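Local coordinates for enoyl-[acyl-carrier-protein] reductase [FMN] (Thermotoga maritima, PDB 5GVJ), which probably reduces the double bond of enoyl-acyl-carrier-protein substrates, using NADH and bound FMN, in the last step of each round of fatty-acid chain elongation, at residues I13-M19 with A37-I42; R4-T8 with N164-I168; I57-R61 with E89-V93; A33-A37 with V290-I294. The protein carries 1 engineered substitution. The contacts are given in a common frame with arbitrary orientation. Numbering follows the deposited sequence.

Contact 1 of 4, residues I13-M19 with A37-I42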
loop_
_atom_site.group_PDB
_atom_site.type_symbol
_atom_site.label_atom_id
_atom_site.label_comp_id
_atom_site.label_asym_id
_atom_site.label_seq_id
_atom_site.Cartn_x
_atom_site.Cartn_y
_atom_site.Cartn_z
ATOM N N ILE A 13 14.357 2.948 -22.736
ATOM C CA ILE A 13 13.222 3.842 -22.907
ATOM C C ILE A 13 13.526 5.141 -22.176
ATOM O O ILE A 13 14.461 5.236 -21.378
ATOM C CB ILE A 13 11.907 3.230 -22.398
ATOM C CG1 ILE A 13 12.027 2.901 -20.899
ATOM C CG2 ILE A 13 11.569 1.985 -23.179
ATOM C CD1 ILE A 13 10.822 2.165 -20.350
ATOM N N GLU A 14 12.691 6.139 -22.444
ATOM C CA GLU A 14 12.910 7.475 -21.918
ATOM C C GLU A 14 12.364 7.616 -20.500
ATOM O O GLU A 14 12.974 8.295 -19.667
ATOM C CB GLU A 14 12.261 8.493 -22.860
ATOM C CG GLU A 14 12.465 9.940 -22.492
ATOM C CD GLU A 14 11.844 10.900 -23.501
ATOM O OE1 GLU A 14 11.120 10.439 -24.415
ATOM O OE2 GLU A 14 12.087 12.119 -23.376
ATOM N N HIS A 15 11.215 6.998 -20.206
ATOM C CA HIS A 15 10.585 7.238 -18.917
ATOM C C HIS A 15 10.400 5.924 -18.168
ATOM O O HIS A 15 10.093 4.902 -18.783
ATOM C CB HIS A 15 9.208 7.918 -19.050
ATOM C CG HIS A 15 9.194 9.097 -19.968
ATOM N ND1 HIS A 15 9.934 10.233 -19.728
ATOM C CD2 HIS A 15 8.526 9.317 -21.127
ATOM C CE1 HIS A 15 9.727 11.103 -20.703
ATOM N NE2 HIS A 15 8.877 10.572 -21.562
ATOM N N PRO A 16 10.550 5.930 -16.832
ATOM C CA PRO A 16 10.447 4.690 -16.038
ATOM C C PRO A 16 8.997 4.329 -15.722
ATOM O O PRO A 16 8.607 4.180 -14.562
ATOM C CB PRO A 16 11.243 5.053 -14.779
ATOM C CG PRO A 16 10.877 6.537 -14.589
ATOM C CD PRO A 16 10.867 7.101 -15.998
ATOM N N ILE A 17 8.185 4.209 -16.770
ATOM C CA ILE A 17 6.738 4.082 -16.658
ATOM C C ILE A 17 6.278 2.973 -17.594
ATOM O O ILE A 17 6.542 3.034 -18.799
ATOM C CB ILE A 17 6.038 5.412 -16.992
ATOM C CG1 ILE A 17 6.474 6.496 -15.991
ATOM C CG2 ILE A 17 4.526 5.245 -16.986
ATOM C CD1 ILE A 17 5.942 7.906 -16.327
ATOM N N LEU A 18 5.623 1.945 -17.042
ATOM C CA LEU A 18 5.037 0.872 -17.838
ATOM C C LEU A 18 3.518 0.932 -17.750
ATOM O O LEU A 18 2.966 1.351 -16.734
ATOM C CB LEU A 18 5.485 -0.529 -17.372
ATOM C CG LEU A 18 6.899 -0.914 -16.939
ATOM C CD1 LEU A 18 7.047 -2.450 -16.923
ATOM C CD2 LEU A 18 7.995 -0.253 -17.731
ATOM N N MET A 19 2.843 0.529 -18.830
ATOM C CA MET A 19 1.414 0.256 -18.774
ATOM C C MET A 19 1.208 -1.186 -18.309
ATOM O O MET A 19 2.162 -1.943 -18.132
ATOM C CB MET A 19 0.741 0.507 -20.141
ATOM C CG MET A 19 0.986 -0.570 -21.170
ATOM S SD MET A 19 0.154 -0.276 -22.768
ATOM C CE MET A 19 -1.214 -1.420 -22.651
ATOM N N ALA A 37 5.222 7.527 -26.670
ATOM C CA ALA A 37 5.330 8.582 -25.666
ATOM C C ALA A 37 6.525 8.419 -24.730
ATOM O O ALA A 37 6.685 9.253 -23.832
ATOM C CB ALA A 37 4.055 8.644 -24.829
ATOM N N GLY A 38 7.335 7.365 -24.879
ATOM C CA GLY A 38 8.557 7.227 -24.105
ATOM C C GLY A 38 8.512 6.266 -22.929
ATOM O O GLY A 38 9.540 6.082 -22.266
ATOM N N GLY A 39 7.363 5.665 -22.646
ATOM C CA GLY A 39 7.244 4.629 -21.639
ATOM C C GLY A 39 7.367 3.264 -22.276
ATOM O O GLY A 39 7.877 3.116 -23.388
ATOM N N LEU A 40 6.895 2.241 -21.565
ATOM C CA LEU A 40 6.893 0.893 -22.131
ATOM C C LEU A 40 5.453 0.454 -22.352
ATOM O O LEU A 40 4.760 0.081 -21.406
ATOM C CB LEU A 40 7.629 -0.108 -21.242
ATOM C CG LEU A 40 7.866 -1.435 -21.974
ATOM C CD1 LEU A 40 9.117 -1.338 -22.859
ATOM C CD2 LEU A 40 7.969 -2.624 -20.994
ATOM N N GLY A 41 5.004 0.492 -23.604
ATOM C CA GLY A 41 3.745 -0.133 -23.939
ATOM C C GLY A 41 3.876 -1.641 -23.878
ATOM O O GLY A 41 4.945 -2.207 -24.100
ATOM N N ILE A 42 2.780 -2.307 -23.544
ATOM C CA ILE A 42 2.829 -3.749 -23.342
ATOM C C ILE A 42 1.593 -4.362 -23.970
ATOM O O ILE A 42 0.469 -3.951 -23.664
ATOM C CB ILE A 42 2.929 -4.137 -21.855
ATOM C CG1 ILE A 42 4.298 -3.738 -21.307
ATOM C CG2 ILE A 42 2.709 -5.635 -21.702
ATOM C CD1 ILE A 42 4.438 -3.911 -19.773
#
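Ile-13 points toward 37-42, and its CD1 lies 4.0 Å from Leu-40 CB. His-15 N donates to Gly-38 O (2.8 Å), and Glu-14 N adds a weak bond to the same Gly-38 O (3.2 Å). The His-15 ring edge meets Ala-37 O, with CD2 3.3 Å away. A CB on Gly-38 would strike this ring; its positive phi belongs to a Schellman motif. Pro-16 centres an inverse gamma turn and turns away. The parallel bridge follows. Leu-40 N donates to Ile-17 O (2.9 Å), and Met-19 N donates to Leu-40 O (3.2 Å), with Leu-18 between. Leu-18 CD2 packs on Leu-40 CB (3.5 Å). Met-19 SD weakly accepts from Ile-42 N (3.4 Å). The segments thus join the first and second strands of the TIM barrel, as expected of a beta-alpha-beta crossover through helix 28-36. The Met-19 side chain packs against that helix; its backbone O is hydrogen-bonded to NE2 of FMN-binding Gln-191. Strand 189-191 lies beside 17-18, and helix 290-309 covers His-15 and Ile-17.

Contact 2 of 4, residues R4-T8 with N164-I168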
loop_
_atom_site.group_PDB
_atom_site.type_symbol
_atom_site.label_atom_id
_atom_site.label_comp_id
_atom_site.label_asym_id
_atom_site.label_seq_id
_atom_site.Cartn_x
_atom_site.Cartn_y
_atom_site.Cartn_z
ATOM N N ARG A 4 16.092 9.487 -14.957
ATOM C CA ARG A 4 16.810 8.323 -15.449
ATOM C C ARG A 4 16.942 7.317 -14.316
ATOM O O ARG A 4 17.240 7.696 -13.185
ATOM C CB ARG A 4 18.189 8.736 -15.968
ATOM C CG ARG A 4 18.944 7.637 -16.670
ATOM C CD ARG A 4 20.288 8.142 -17.188
ATOM N NE ARG A 4 21.044 7.064 -17.820
ATOM C CZ ARG A 4 22.118 7.248 -18.578
ATOM N NH1 ARG A 4 22.575 8.476 -18.797
ATOM N NH2 ARG A 4 22.726 6.205 -19.123
ATOM N N THR A 5 16.673 6.041 -14.597
ATOM C CA THR A 5 16.822 4.997 -13.584
ATOM C C THR A 5 17.467 3.778 -14.222
ATOM O O THR A 5 17.613 3.699 -15.443
ATOM C CB THR A 5 15.487 4.581 -12.957
ATOM O OG1 THR A 5 14.795 3.692 -13.842
ATOM C CG2 THR A 5 14.586 5.802 -12.673
ATOM N N ARG A 6 17.831 2.794 -13.389
ATOM C CA ARG A 6 18.314 1.538 -13.962
ATOM C C ARG A 6 17.305 0.938 -14.937
ATOM O O ARG A 6 17.693 0.221 -15.869
ATOM C CB ARG A 6 18.628 0.526 -12.863
ATOM C CG ARG A 6 19.804 0.908 -11.976
ATOM C CD ARG A 6 19.731 0.148 -10.638
ATOM N NE ARG A 6 20.154 -1.219 -10.752
ATOM C CZ ARG A 6 19.773 -2.213 -9.954
ATOM N NH1 ARG A 6 18.893 -2.037 -8.965
ATOM N NH2 ARG A 6 20.276 -3.406 -10.181
ATOM N N VAL A 7 16.011 1.210 -14.744
ATOM C CA VAL A 7 15.016 0.585 -15.614
ATOM C C VAL A 7 14.993 1.265 -16.974
ATOM O O VAL A 7 14.903 0.596 -18.009
ATOM C CB VAL A 7 13.624 0.583 -14.953
ATOM C CG1 VAL A 7 12.564 0.125 -15.957
ATOM C CG2 VAL A 7 13.632 -0.334 -13.733
ATOM N N THR A 8 15.080 2.598 -17.017
ATOM C CA THR A 8 15.135 3.226 -18.338
ATOM C C THR A 8 16.413 2.832 -19.080
ATOM O O THR A 8 16.403 2.700 -20.311
ATOM C CB THR A 8 15.012 4.751 -18.230
ATOM O OG1 THR A 8 16.138 5.300 -17.532
ATOM C CG2 THR A 8 13.741 5.128 -17.505
ATOM N N ASN A 164 19.048 -7.714 -6.026
ATOM C CA ASN A 164 19.869 -6.651 -6.584
ATOM C C ASN A 164 19.372 -6.150 -7.938
ATOM O O ASN A 164 19.747 -5.043 -8.338
ATOM C CB ASN A 164 21.329 -7.106 -6.711
ATOM C CG ASN A 164 22.079 -7.027 -5.399
ATOM O OD1 ASN A 164 21.987 -6.032 -4.686
ATOM N ND2 ASN A 164 22.822 -8.080 -5.069
ATOM N N ILE A 165 18.554 -6.925 -8.648
ATOM C CA ILE A 165 18.014 -6.494 -9.943
ATOM C C ILE A 165 16.977 -5.407 -9.683
ATOM O O ILE A 165 16.451 -5.328 -8.566
ATOM C CB ILE A 165 17.398 -7.663 -10.728
ATOM C CG1 ILE A 165 16.331 -8.380 -9.897
ATOM C CG2 ILE A 165 18.475 -8.648 -11.165
ATOM C CD1 ILE A 165 15.509 -9.380 -10.689
ATOM N N PRO A 166 16.657 -4.558 -10.662
ATOM C CA PRO A 166 15.675 -3.493 -10.419
ATOM C C PRO A 166 14.290 -4.049 -10.147
ATOM O O PRO A 166 13.892 -5.082 -10.689
ATOM C CB PRO A 166 15.689 -2.687 -11.723
ATOM C CG PRO A 166 17.027 -2.966 -12.321
ATOM C CD PRO A 166 17.310 -4.412 -11.973
ATOM N N VAL A 167 13.549 -3.323 -9.308
ATOM C CA VAL A 167 12.173 -3.652 -8.963
ATOM C C VAL A 167 11.258 -2.600 -9.576
ATOM O O VAL A 167 11.551 -1.397 -9.521
ATOM C CB VAL A 167 11.986 -3.723 -7.432
ATOM C CG1 VAL A 167 10.511 -3.902 -7.075
ATOM C CG2 VAL A 167 12.815 -4.884 -6.861
ATOM N N ILE A 168 10.157 -3.052 -10.165
ATOM C CA ILE A 168 9.136 -2.176 -10.718
ATOM C C ILE A 168 7.889 -2.340 -9.860
ATOM O O ILE A 168 7.444 -3.468 -9.615
ATOM C CB ILE A 168 8.862 -2.503 -12.197
ATOM C CG1 ILE A 168 10.171 -2.423 -12.992
ATOM C CG2 ILE A 168 7.818 -1.563 -12.779
ATOM C CD1 ILE A 168 10.057 -2.879 -14.444
#
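Arg-6 and Val-7 carry this contact, at the start of helix 6-11. Thr-5 sets up the helix as its N-cap. In its p rotamer, Thr-5 OG1 accepts from Val-7 N at 2.9 Å, and weakly from Thr-8 N at 3.4 Å. Arg-6 starts with chi1 m and chi2 t, then bends at chi3 p. This carries its guanidinium to 164-168. Arg-6 NH2 donates to Asn-164 O at a short 2.5 Å; a weak bond from Arg-6 NH1 reaches the same Asn-164 O at 3.2 Å. The carbonyl lies near the guanidinium plane. Pro-166 instead sits over one guanidinium face, with its CD 3.6 Å from Arg-6 NH2. The charge has a second partner, because Arg-6 NH1 makes a salt bridge with Glu-188. Val-7 takes the t rotamer and directs CG2 at Pro-166 CB (3.7 Å) and Ile-168 CG1 (4.1 Å). Ile-168 starts sideways, but its m, t side chain brings its end nearer. Thr-5 also packs on Tyr-311 of the second subunit. Pro-166 lies just before strand 167-170, so the helix sits at the N-terminal end of that strand. A short N-terminal helix placed in this way covers the bottom of a TIM barrel, the end opposite the usual active-site mouth.

Contact 3 of 4, residues I57-R61 with E89-V93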
loop_
_atom_site.group_PDB
_atom_site.type_symbol
_atom_site.label_atom_id
_atom_site.label_comp_id
_atom_site.label_asym_id
_atom_site.label_seq_id
_atom_site.Cartn_x
_atom_site.Cartn_y
_atom_site.Cartn_z
ATOM N N ILE A 57 1.927 -7.760 -32.763
ATOM C CA ILE A 57 3.276 -7.208 -32.773
ATOM C C ILE A 57 3.504 -6.414 -34.048
ATOM O O ILE A 57 4.070 -5.316 -34.021
ATOM C CB ILE A 57 4.315 -8.332 -32.610
ATOM C CG1 ILE A 57 4.187 -8.972 -31.222
ATOM C CG2 ILE A 57 5.717 -7.781 -32.831
ATOM C CD1 ILE A 57 4.995 -10.250 -31.068
ATOM N N SER A 58 3.041 -6.949 -35.181
ATOM C CA SER A 58 3.213 -6.260 -36.455
ATOM C C SER A 58 2.522 -4.902 -36.456
ATOM O O SER A 58 3.100 -3.904 -36.908
ATOM C CB SER A 58 2.681 -7.126 -37.597
ATOM O OG SER A 58 2.957 -6.496 -38.835
ATOM N N GLU A 59 1.296 -4.832 -35.947
ATOM C CA GLU A 59 0.620 -3.540 -36.019
ATOM C C GLU A 59 1.203 -2.538 -35.038
ATOM O O GLU A 59 1.193 -1.338 -35.321
ATOM C CB GLU A 59 -0.887 -3.684 -35.825
ATOM C CG GLU A 59 -1.362 -4.544 -34.702
ATOM C CD GLU A 59 -2.838 -4.880 -34.870
ATOM O OE1 GLU A 59 -3.185 -5.547 -35.873
ATOM O OE2 GLU A 59 -3.649 -4.447 -34.026
ATOM N N LEU A 60 1.740 -2.992 -33.894
ATOM C CA LEU A 60 2.443 -2.050 -33.027
ATOM C C LEU A 60 3.653 -1.456 -33.736
ATOM O O LEU A 60 3.881 -0.240 -33.680
ATOM C CB LEU A 60 2.863 -2.723 -31.709
ATOM C CG LEU A 60 3.606 -1.819 -30.715
ATOM C CD1 LEU A 60 3.291 -2.210 -29.280
ATOM C CD2 LEU A 60 5.117 -1.858 -30.927
ATOM N N ARG A 61 4.449 -2.302 -34.407
ATOM C CA ARG A 61 5.653 -1.817 -35.078
ATOM C C ARG A 61 5.351 -0.947 -36.297
ATOM O O ARG A 61 6.222 -0.180 -36.728
ATOM C CB ARG A 61 6.532 -3.002 -35.483
ATOM C CG ARG A 61 7.343 -3.568 -34.314
ATOM C CD ARG A 61 8.136 -4.798 -34.721
ATOM N NE ARG A 61 9.105 -5.153 -33.698
ATOM C CZ ARG A 61 9.489 -6.399 -33.436
ATOM N NH1 ARG A 61 8.966 -7.412 -34.114
ATOM N NH2 ARG A 61 10.377 -6.630 -32.477
ATOM N N GLU A 89 9.947 -13.005 -33.206
ATOM C CA GLU A 89 9.712 -11.622 -33.604
ATOM C C GLU A 89 10.594 -10.622 -32.849
ATOM O O GLU A 89 10.339 -9.413 -32.921
ATOM C CB GLU A 89 8.230 -11.279 -33.433
ATOM C CG GLU A 89 7.292 -12.297 -34.087
ATOM C CD GLU A 89 7.562 -12.499 -35.588
ATOM O OE1 GLU A 89 7.875 -11.517 -36.288
ATOM O OE2 GLU A 89 7.466 -13.649 -36.064
ATOM N N LYS A 90 11.631 -11.096 -32.147
ATOM C CA LYS A 90 12.590 -10.232 -31.444
ATOM C C LYS A 90 11.888 -9.221 -30.526
ATOM O O LYS A 90 12.234 -8.039 -30.483
ATOM C CB LYS A 90 13.514 -9.512 -32.428
ATOM C CG LYS A 90 14.147 -10.399 -33.502
ATOM C CD LYS A 90 14.897 -11.556 -32.901
ATOM C CE LYS A 90 16.341 -11.189 -32.544
ATOM N NZ LYS A 90 16.999 -12.295 -31.774
ATOM N N VAL A 91 10.898 -9.696 -29.779
ATOM C CA VAL A 91 10.228 -8.837 -28.789
ATOM C C VAL A 91 11.242 -8.372 -27.743
ATOM O O VAL A 91 11.938 -9.209 -27.134
ATOM C CB VAL A 91 9.065 -9.593 -28.139
ATOM C CG1 VAL A 91 8.570 -8.861 -26.921
ATOM C CG2 VAL A 91 7.926 -9.757 -29.159
ATOM N N PRO A 92 11.397 -7.067 -27.511
ATOM C CA PRO A 92 12.498 -6.617 -26.643
ATOM C C PRO A 92 12.299 -6.965 -25.178
ATOM O O PRO A 92 13.292 -7.162 -24.470
ATOM C CB PRO A 92 12.523 -5.093 -26.847
ATOM C CG PRO A 92 11.650 -4.818 -27.998
ATOM C CD PRO A 92 10.672 -5.940 -28.116
ATOM N N VAL A 93 11.056 -7.036 -24.702
ATOM C CA VAL A 93 10.744 -7.174 -23.279
ATOM C C VAL A 93 9.569 -8.130 -23.136
ATOM O O VAL A 93 8.563 -7.986 -23.836
ATOM C CB VAL A 93 10.391 -5.823 -22.625
ATOM C CG1 VAL A 93 10.143 -6.017 -21.117
ATOM C CG2 VAL A 93 11.482 -4.790 -22.882
#
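This is a contact between a helix and a loop on the outer layer of the barrel. Helix 50-63 meets the turn that links helix 79-88 to strand 93-97. It has a polar part and an apolar part. Arg-61 supplies the polar part. Its extended side chain brings the guanidinium edge to the backbone carbonyls of the turn. Arg-61 NH1 donates to Glu-89 O at 2.7 Å, and Arg-61 NH2 donates to the same Glu-89 O at 2.8 Å. A weak bond runs from Arg-61 NH2 to Lys-90 O at 3.1 Å. Glu-89 is the first residue beyond the helix, and Lys-90, with positive phi, is the C-prime residue of a Schellman motif. The positive charge therefore sits at the C-terminal end of a helix, where it is electrostatically favoured. One turn earlier, Ile-57 supplies the apolar part. Its CD1 packs on Val-91 CG2 (3.5 Å) and lies 4.1 Å from Glu-89 CB. Ile-57 also touches Val-85 of helix 79-88. Behind the contact runs strand 68-73: Phe-68 packs on Arg-61 and Pro-92, and Val-70 on Val-91. Leu-60 rests on helix 28-36, so neighbouring beta-alpha units are joined here.

Contact 4 of 4, residues A33-A37 with V290-I294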
loop_
_atom_site.group_PDB
_atom_site.type_symbol
_atom_site.label_atom_id
_atom_site.label_comp_id
_atom_site.label_asym_id
_atom_site.label_seq_id
_atom_site.Cartn_x
_atom_site.Cartn_y
_atom_site.Cartn_z
ATOM N N ALA A 33 0.922 3.662 -28.301
ATOM C CA ALA A 33 0.839 5.032 -27.807
ATOM C C ALA A 33 1.748 5.246 -26.599
ATOM O O ALA A 33 2.451 6.264 -26.511
ATOM C CB ALA A 33 -0.616 5.372 -27.458
ATOM N N VAL A 34 1.753 4.295 -25.661
ATOM C CA VAL A 34 2.611 4.422 -24.485
ATOM C C VAL A 34 4.090 4.368 -24.883
ATOM O O VAL A 34 4.902 5.174 -24.417
ATOM C CB VAL A 34 2.254 3.339 -23.450
ATOM C CG1 VAL A 34 3.199 3.421 -22.253
ATOM C CG2 VAL A 34 0.816 3.527 -22.958
ATOM N N SER A 35 4.460 3.434 -25.766
ATOM C CA SER A 35 5.859 3.323 -26.183
ATOM C C SER A 35 6.316 4.556 -26.956
ATOM O O SER A 35 7.415 5.065 -26.726
ATOM C CB SER A 35 6.060 2.062 -27.022
ATOM O OG SER A 35 6.128 0.900 -26.202
ATOM N N GLU A 36 5.499 5.050 -27.886
ATOM C CA GLU A 36 5.909 6.239 -28.637
ATOM C C GLU A 36 6.045 7.452 -27.722
ATOM O O GLU A 36 6.931 8.290 -27.929
ATOM C CB GLU A 36 4.921 6.517 -29.773
ATOM C CG GLU A 36 5.316 7.686 -30.696
ATOM C CD GLU A 36 6.688 7.508 -31.327
ATOM O OE1 GLU A 36 7.084 6.345 -31.585
ATOM O OE2 GLU A 36 7.373 8.534 -31.573
ATOM N N ALA A 37 5.222 7.527 -26.670
ATOM C CA ALA A 37 5.330 8.582 -25.666
ATOM C C ALA A 37 6.525 8.419 -24.730
ATOM O O ALA A 37 6.685 9.253 -23.832
ATOM C CB ALA A 37 4.055 8.644 -24.829
ATOM N N VAL A 290 -2.554 9.853 -23.332
ATOM C CA VAL A 290 -1.345 9.185 -22.854
ATOM C C VAL A 290 -0.210 10.183 -22.673
ATOM O O VAL A 290 0.499 10.160 -21.661
ATOM C CB VAL A 290 -0.967 8.042 -23.818
ATOM C CG1 VAL A 290 0.508 7.641 -23.662
ATOM C CG2 VAL A 290 -1.878 6.844 -23.565
ATOM N N LYS A 291 -0.041 11.098 -23.631
ATOM C CA LYS A 291 1.038 12.080 -23.532
ATOM C C LYS A 291 0.893 12.944 -22.285
ATOM O O LYS A 291 1.878 13.203 -21.578
ATOM C CB LYS A 291 1.067 12.961 -24.783
ATOM C CG LYS A 291 2.470 13.387 -25.201
ATOM C CD LYS A 291 3.127 12.312 -26.081
ATOM C CE LYS A 291 4.655 12.352 -25.984
ATOM N NZ LYS A 291 5.154 12.033 -24.577
ATOM N N GLN A 292 -0.327 13.407 -22.002
ATOM C CA GLN A 292 -0.547 14.232 -20.821
ATOM C C GLN A 292 -0.320 13.437 -19.541
ATOM O O GLN A 292 0.265 13.952 -18.580
ATOM C CB GLN A 292 -1.965 14.796 -20.837
ATOM C CG GLN A 292 -2.193 15.888 -19.803
ATOM C CD GLN A 292 -1.294 17.098 -20.055
ATOM O OE1 GLN A 292 -0.584 17.555 -19.161
ATOM N NE2 GLN A 292 -1.305 17.601 -21.286
ATOM N N ILE A 293 -0.805 12.191 -19.501
ATOM C CA ILE A 293 -0.579 11.336 -18.330
ATOM C C ILE A 293 0.901 11.304 -17.971
ATOM O O ILE A 293 1.285 11.514 -16.813
ATOM C CB ILE A 293 -1.111 9.915 -18.582
ATOM C CG1 ILE A 293 -2.637 9.925 -18.693
ATOM C CG2 ILE A 293 -0.619 8.941 -17.477
ATOM C CD1 ILE A 293 -3.231 8.568 -19.148
ATOM N N ILE A 294 1.754 11.040 -18.957
ATOM C CA ILE A 294 3.181 10.926 -18.676
ATOM C C ILE A 294 3.766 12.279 -18.287
ATOM O O ILE A 294 4.620 12.361 -17.397
ATOM C CB ILE A 294 3.909 10.299 -19.884
ATOM C CG1 ILE A 294 3.438 8.854 -20.082
ATOM C CG2 ILE A 294 5.442 10.366 -19.701
ATOM C CD1 ILE A 294 3.934 8.190 -21.345
#
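Ala-37 and Val-290 bury the most surface in this contact, 78 and 62 Å² respectively. Ala-37 follows the last turn of helix 28-36 and points toward helix 290-309. Its methyl group rests against two side chains of the partner: CB lies 3.5 Å from Ile-294 CD1 and 3.9 Å from Val-290 CG1. These partners are one helical turn apart, so they face the same way. Val-290, at the start of its helix, reaches further back along 33-37. Its CG1 is 3.7 Å from Ala-33 O and 4.2 Å from Val-34 CG2, while its CG2 is 4.3 Å from Ala-33 CB. The small alanines let the backbones come close; the CA atoms of Ala-37 and Lys-291 are 5.9 Å apart. Lys-291 starts sideways and curls inward, so that its NZ donates to Ala-37 O at 3.3 Å. Phe-196 of helix 193-197 packs on both Val-34 and Ile-294. Glu-201 accepts from Val-290 N and touches Ala-33. The contact is thus mainly apolar, holding by shape and burial. Its one cross-segment hydrogen bond comes from an exposed lysine to a main-chain carbonyl, so that bond does not depend on the side chain at position 37.

In the fold
The N-terminal segments come in the order 4-8, 13-19, 33-37, 37-42 and 57-61; 89-93, 164-168 and 290-294 follow. Contacts 1 and 4 are closest, centres about 8 Å apart. They share Ala-37, just after helix 28-36, at the start of the loop into strand 41-44. Contact 2, centred about 13 Å from contact 1, touches it through Thr-8. Both reach the parallel barrel sheet. Contacts 1 and 3 have centres about 15 Å apart and meet where Leu-40 packs on Val-93. The centres of contacts 2 and 3 are about 22 Å apart. Contact 1 closes the barrel between its first and second strands; contact 2 sets the N-terminal helix at strand 167-170, contact 3 ties neighbouring units, and contact 4 brings helix 290-309 back against helix 28-36.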